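Glyoxylate reductase (Paecilomyces sp. J18, PDB 3WNV) reduces glyoxylate to glycolate, probably with a nicotinamide coenzyme as hydride donor, as a member of the D-2-hydroxyacid dehydrogenase family. Local coordinates at residues R16-A21 and M303-L308; E203-S208 and E227-K232. One frame throughout, in Å; residues are numbered along the deposited sequence.

Interaction 1: R16-A21 and M303-L308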
loop_
_atom_site.group_PDB
_atom_site.type_symbol
_atom_site.label_atom_id
_atom_site.label_comp_id
_atom_site.label_asym_id
_atom_site.label_seq_id
_atom_site.Cartn_x
_atom_site.Cartn_y
_atom_site.Cartn_z
ATOM N N ARG A 16 8.291 0.889 -20.892
ATOM C CA ARG A 16 9.634 0.651 -21.373
ATOM C C ARG A 16 10.073 1.764 -22.333
ATOM O O ARG A 16 11.222 2.173 -22.310
ATOM C CB ARG A 16 9.749 -0.717 -22.065
ATOM C CG ARG A 16 9.847 -1.912 -21.120
ATOM C CD ARG A 16 11.159 -1.941 -20.277
ATOM N NE ARG A 16 12.412 -1.757 -21.026
ATOM C CZ ARG A 16 13.632 -2.014 -20.534
ATOM N NH1 ARG A 16 13.789 -2.502 -19.314
ATOM N NH2 ARG A 16 14.699 -1.803 -21.267
ATOM N N ALA A 17 9.163 2.246 -23.186
ATOM C CA ALA A 17 9.503 3.314 -24.138
ATOM C C ALA A 17 9.988 4.578 -23.452
ATOM O O ALA A 17 10.943 5.208 -23.908
ATOM C CB ALA A 17 8.322 3.635 -25.002
ATOM N N GLU A 18 9.331 4.922 -22.352
ATOM C CA GLU A 18 9.648 6.130 -21.587
ATOM C C GLU A 18 10.985 5.968 -20.877
ATOM O O GLU A 18 11.728 6.939 -20.732
ATOM C CB GLU A 18 8.520 6.450 -20.594
ATOM C CG GLU A 18 7.244 7.056 -21.261
ATOM C CD GLU A 18 6.337 6.048 -21.973
ATOM O OE1 GLU A 18 6.559 4.816 -21.873
ATOM O OE2 GLU A 18 5.362 6.492 -22.634
ATOM N N TRP A 19 11.289 4.750 -20.407
ATOM C CA TRP A 19 12.602 4.471 -19.829
ATOM C C TRP A 19 13.674 4.611 -20.910
ATOM O O TRP A 19 14.626 5.358 -20.727
ATOM C CB TRP A 19 12.643 3.068 -19.176
ATOM C CG TRP A 19 14.048 2.559 -18.859
ATOM C CD1 TRP A 19 14.750 1.625 -19.564
ATOM C CD2 TRP A 19 14.895 2.936 -17.760
ATOM N NE1 TRP A 19 15.962 1.409 -18.994
ATOM C CE2 TRP A 19 16.087 2.200 -17.883
ATOM C CE3 TRP A 19 14.762 3.840 -16.700
ATOM C CZ2 TRP A 19 17.154 2.314 -16.969
ATOM C CZ3 TRP A 19 15.813 3.967 -15.797
ATOM C CH2 TRP A 19 16.998 3.205 -15.935
ATOM N N GLU A 20 13.508 3.931 -22.045
ATOM C CA GLU A 20 14.522 3.995 -23.103
ATOM C C GLU A 20 14.761 5.421 -23.567
ATOM O O GLU A 20 15.880 5.791 -23.921
ATOM C CB GLU A 20 14.114 3.134 -24.289
ATOM C CG GLU A 20 13.902 1.672 -23.920
ATOM C CD GLU A 20 15.192 0.901 -23.673
ATOM O OE1 GLU A 20 16.307 1.484 -23.737
ATOM O OE2 GLU A 20 15.076 -0.323 -23.429
ATOM N N ALA A 21 13.706 6.225 -23.559
ATOM C CA ALA A 21 13.831 7.620 -23.968
ATOM C C ALA A 21 14.838 8.422 -23.128
ATOM O O ALA A 21 15.423 9.377 -23.609
ATOM C CB ALA A 21 12.473 8.276 -23.955
ATOM N N MET A 303 1.432 4.571 -12.601
ATOM C CA MET A 303 2.449 4.570 -11.530
ATOM C C MET A 303 3.868 4.590 -12.145
ATOM O O MET A 303 4.687 5.415 -11.764
ATOM C CB MET A 303 2.248 3.382 -10.599
ATOM C CG MET A 303 0.977 3.460 -9.639
ATOM S SD MET A 303 0.705 1.821 -9.011
ATOM C CE MET A 303 1.898 1.819 -7.674
ATOM N N GLU A 304 4.155 3.675 -13.067
ATOM C CA GLU A 304 5.432 3.744 -13.811
ATOM C C GLU A 304 5.748 5.110 -14.430
ATOM O O GLU A 304 6.903 5.563 -14.338
ATOM C CB GLU A 304 5.520 2.628 -14.842
ATOM C CG GLU A 304 5.636 1.280 -14.190
ATOM C CD GLU A 304 5.804 0.132 -15.154
ATOM O OE1 GLU A 304 5.522 0.270 -16.368
ATOM O OE2 GLU A 304 6.178 -0.960 -14.681
ATOM N N LEU A 305 4.778 5.724 -15.104
ATOM C CA LEU A 305 5.000 7.010 -15.763
ATOM C C LEU A 305 5.352 8.100 -14.753
ATOM O O LEU A 305 6.197 8.966 -15.035
ATOM C CB LEU A 305 3.798 7.414 -16.625
ATOM C CG LEU A 305 3.565 6.557 -17.864
ATOM C CD1 LEU A 305 2.288 6.994 -18.573
ATOM C CD2 LEU A 305 4.740 6.636 -18.809
ATOM N N LEU A 306 4.695 8.063 -13.587
ATOM C CA LEU A 306 4.992 9.012 -12.513
ATOM C C LEU A 306 6.421 8.864 -12.001
ATOM O O LEU A 306 7.112 9.851 -11.791
ATOM C CB LEU A 306 3.980 8.872 -11.350
ATOM C CG LEU A 306 4.136 9.862 -10.180
ATOM C CD1 LEU A 306 4.138 11.329 -10.641
ATOM C CD2 LEU A 306 3.009 9.584 -9.219
ATOM N N VAL A 307 6.889 7.631 -11.829
ATOM C CA VAL A 307 8.274 7.422 -11.426
ATOM C C VAL A 307 9.239 7.942 -12.487
ATOM O O VAL A 307 10.253 8.584 -12.170
ATOM C CB VAL A 307 8.553 5.920 -11.159
ATOM C CG1 VAL A 307 9.962 5.734 -10.570
ATOM C CG2 VAL A 307 7.517 5.367 -10.183
ATOM N N LEU A 308 8.916 7.701 -13.763
ATOM C CA LEU A 308 9.839 8.053 -14.826
ATOM C C LEU A 308 9.851 9.567 -15.004
ATOM O O LEU A 308 10.869 10.133 -15.367
ATOM C CB LEU A 308 9.512 7.296 -16.121
ATOM C CG LEU A 308 9.858 5.793 -16.004
ATOM C CD1 LEU A 308 9.169 4.978 -17.107
ATOM C CD2 LEU A 308 11.369 5.552 -16.036
#
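Leu308 and Leu305 of one helix meet Glu18 and Trp19 of another by van der Waals contact alone. Leu308 points into the gap and divides its methyls between two partners: CD1 lies 3.8 Å from Glu18 CB, while CD2 reaches the rim of the Trp19 indole, 3.9 Å from CE3. That methyl sits at the edge of the ring, in its plane, and the two side chains cross at about a right angle. CG of Trp19 is anti to the backbone N (chi1 166°), which turns the benzo edge to Leu308 and sets the ring beside Ala6 and Leu8 of strand 5-9.

The axes of 16-21 and 303-308, the second belonging to the long helix 297-317, approach to 10.0 Å and run almost parallel, 10° apart. Helix 16-21 flanks the five-stranded parallel sheet of the N-terminal part of the chain, and the C-terminal helix packs next to it. Leu308 and Val307 both rest on Tyr55 of strand 51-57, so branched apolar residues suit this inner side.

Farther out, Leu305 CD2 touches the aliphatic part of Glu18, 3.5 Å from CG. A bend at chi2 (78°) folds the Glu18 chain, so that its carboxylate carbon also lies near this methyl. A glutamate suits such a border because its methylenes pack while its end stays charged.

Polar links surround the contact without crossing between the segments. Arg16 NH2 forms a salt bridge of 2.6 Å with Glu20 OE2, nearly in the guanidinium plane but from well above the carboxylate plane. The same nitrogen pairs with Glu30, and Trp19 CD1 lies 3.8 Å above the guanidinium plane, offset toward its rim. Glu304 OE1 and OE2 accept from His14 N and Val13 N, just ahead of helix 16-21.

Interaction 2: E203-S208 and E227-K232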
loop_
_atom_site.group_PDB
_atom_site.type_symbol
_atom_site.label_atom_id
_atom_site.label_comp_id
_atom_site.label_asym_id
_atom_site.label_seq_id
_atom_site.Cartn_x
_atom_site.Cartn_y
_atom_site.Cartn_z
ATOM N N GLU A 203 -13.151 6.749 19.734
ATOM C CA GLU A 203 -14.490 6.925 19.174
ATOM C C GLU A 203 -14.619 6.245 17.820
ATOM O O GLU A 203 -15.707 5.749 17.452
ATOM C CB GLU A 203 -14.832 8.421 19.033
ATOM C CG GLU A 203 -15.233 9.132 20.306
ATOM C CD GLU A 203 -15.276 10.666 20.138
ATOM O OE1 GLU A 203 -14.506 11.227 19.302
ATOM O OE2 GLU A 203 -16.082 11.312 20.856
ATOM N N LEU A 204 -13.514 6.183 17.074
ATOM C CA LEU A 204 -13.501 5.538 15.768
ATOM C C LEU A 204 -13.722 4.033 15.961
ATOM O O LEU A 204 -14.474 3.397 15.213
ATOM C CB LEU A 204 -12.179 5.784 15.034
ATOM C CG LEU A 204 -12.135 5.295 13.584
ATOM C CD1 LEU A 204 -12.996 6.185 12.715
ATOM C CD2 LEU A 204 -10.677 5.306 13.062
ATOM N N LEU A 205 -13.098 3.488 17.001
ATOM C CA LEU A 205 -13.220 2.065 17.276
ATOM C C LEU A 205 -14.649 1.773 17.723
ATOM O O LEU A 205 -15.238 0.782 17.306
ATOM C CB LEU A 205 -12.241 1.646 18.378
ATOM C CG LEU A 205 -10.754 1.682 18.001
ATOM C CD1 LEU A 205 -9.882 1.607 19.240
ATOM C CD2 LEU A 205 -10.398 0.557 16.993
ATOM N N ALA A 206 -15.209 2.652 18.546
ATOM C CA ALA A 206 -16.546 2.436 19.108
ATOM C C ALA A 206 -17.662 2.551 18.093
ATOM O O ALA A 206 -18.649 1.831 18.168
ATOM C CB ALA A 206 -16.805 3.414 20.241
ATOM N N GLN A 207 -17.532 3.477 17.151
ATOM C CA GLN A 207 -18.654 3.834 16.290
ATOM C C GLN A 207 -18.688 3.231 14.891
ATOM O O GLN A 207 -19.746 3.286 14.225
ATOM C CB GLN A 207 -18.735 5.362 16.169
ATOM C CG GLN A 207 -18.857 6.076 17.496
ATOM C CD GLN A 207 -18.845 7.573 17.332
ATOM O OE1 GLN A 207 -19.149 8.094 16.248
ATOM N NE2 GLN A 207 -18.486 8.287 18.399
ATOM N N SER A 208 -17.571 2.675 14.416
ATOM C CA SER A 208 -17.531 2.121 13.078
ATOM C C SER A 208 -18.309 0.801 12.928
ATOM O O SER A 208 -18.059 -0.179 13.674
ATOM C CB SER A 208 -16.069 1.823 12.687
ATOM O OG SER A 208 -15.306 2.979 12.829
ATOM N N GLU A 227 -5.181 -6.721 20.144
ATOM C CA GLU A 227 -6.265 -7.280 20.969
ATOM C C GLU A 227 -7.085 -6.206 21.626
ATOM O O GLU A 227 -8.325 -6.280 21.645
ATOM C CB GLU A 227 -5.675 -8.106 22.099
ATOM C CG GLU A 227 -5.249 -9.491 21.750
ATOM C CD GLU A 227 -5.161 -10.343 23.002
ATOM O OE1 GLU A 227 -5.613 -9.858 24.063
ATOM O OE2 GLU A 227 -4.652 -11.479 22.922
ATOM N N LYS A 228 -6.382 -5.234 22.207
ATOM C CA LYS A 228 -7.011 -4.138 22.959
ATOM C C LYS A 228 -7.979 -3.371 22.060
ATOM O O LYS A 228 -9.108 -3.060 22.464
ATOM C CB LYS A 228 -5.956 -3.149 23.502
ATOM C CG LYS A 228 -5.874 -3.024 25.030
ATOM C CD LYS A 228 -5.413 -1.610 25.463
ATOM C CE LYS A 228 -6.602 -0.634 25.628
ATOM N NZ LYS A 228 -7.739 -1.170 26.494
ATOM N N GLU A 229 -7.535 -3.053 20.842
ATOM C CA GLU A 229 -8.349 -2.277 19.919
ATOM C C GLU A 229 -9.534 -3.050 19.368
ATOM O O GLU A 229 -10.619 -2.501 19.189
ATOM C CB GLU A 229 -7.482 -1.774 18.755
ATOM C CG GLU A 229 -6.455 -0.701 19.175
ATOM C CD GLU A 229 -5.319 -1.249 20.016
ATOM O OE1 GLU A 229 -4.960 -2.457 19.874
ATOM O OE2 GLU A 229 -4.788 -0.476 20.840
ATOM N N LEU A 230 -9.342 -4.336 19.097
ATOM C CA LEU A 230 -10.430 -5.164 18.616
ATOM C C LEU A 230 -11.516 -5.224 19.684
ATOM O O LEU A 230 -12.717 -5.255 19.363
ATOM C CB LEU A 230 -9.921 -6.576 18.308
ATOM C CG LEU A 230 -8.982 -6.600 17.096
ATOM C CD1 LEU A 230 -8.227 -7.909 17.023
ATOM C CD2 LEU A 230 -9.751 -6.346 15.771
ATOM N N ALA A 231 -11.090 -5.240 20.942
ATOM C CA ALA A 231 -12.035 -5.418 22.030
ATOM C C ALA A 231 -12.879 -4.159 22.196
ATOM O O ALA A 231 -14.011 -4.233 22.687
ATOM C CB ALA A 231 -11.304 -5.775 23.326
ATOM N N LYS A 232 -12.334 -3.013 21.773
ATOM C CA LYS A 232 -13.088 -1.762 21.774
ATOM C C LYS A 232 -14.095 -1.626 20.636
ATOM O O LYS A 232 -14.964 -0.760 20.708
ATOM C CB LYS A 232 -12.146 -0.565 21.734
ATOM C CG LYS A 232 -11.425 -0.300 23.039
ATOM C CD LYS A 232 -10.306 0.725 22.827
ATOM C CE LYS A 232 -9.578 0.985 24.128
ATOM N NZ LYS A 232 -8.441 1.936 23.956
#
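Leu205 CD2 lies 3.8 Å from the carbonyl O of Glu229, and Ala206 CA lies 3.9 Å from Lys232 O. No aromatic ring takes part. The Glu229 carboxylate is turned from the interface: a bend at chi2 (71°) carries it back toward the start of its own helix, where OE1 accepts from Gly226 N.

The rest of the contact is aliphatic. Leu205 CD1 touches Lys232 CD at 3.7 Å, and CD2 comes to 4.1 Å from Glu229 CB. Lysine suits this margin because its extended chain passes obliquely over the leucine and delivers NZ to a salt bridge with Asp202, which belongs to helix 201-207. With an alanine here in place of Leu205, the methylenes of Lys232 and Glu229 would probably lose their apolar partner and a gap would open beside Phe211.

The axes of 203-207 and 227-232 approach to 9.0 Å at 50°; the helices lead into strands 210-213 and 237-241, neighbours in the parallel sheet of the Rossmann-type coenzyme domain, and the contact thus joins successive crossover helices. Where the first helix ends, Leu204 O accepts from both Ser208 OG, at 2.6 Å, and Ser208 N. The small hydroxyl folds back onto the last turn and gives Leu204 O a second donor.

Between the segments the interface is thus apolar, without hydrogen bond or salt bridge, while at its margin the Lys232–Asp202 salt bridge joins the same two helices.

In the fold
The two contacts belong to different domains of the enzyme and do not touch: their centres are 43 Å apart, their nearest atoms about 25 Å, and they lie on opposite sides of the chain's centre. Interaction 1 joins the first and last helices on the five-stranded domain, bringing together parts of the chain 282 residues apart in sequence, whereas interaction 2 links helices only a short way apart in sequence on the seven-stranded Rossmann domain. In this family the active site lies in the cleft between the domains. The centres of the contacts lie about 21 Å and 23 Å from the centre of the chain, and each brings together helices flanking a parallel sheet.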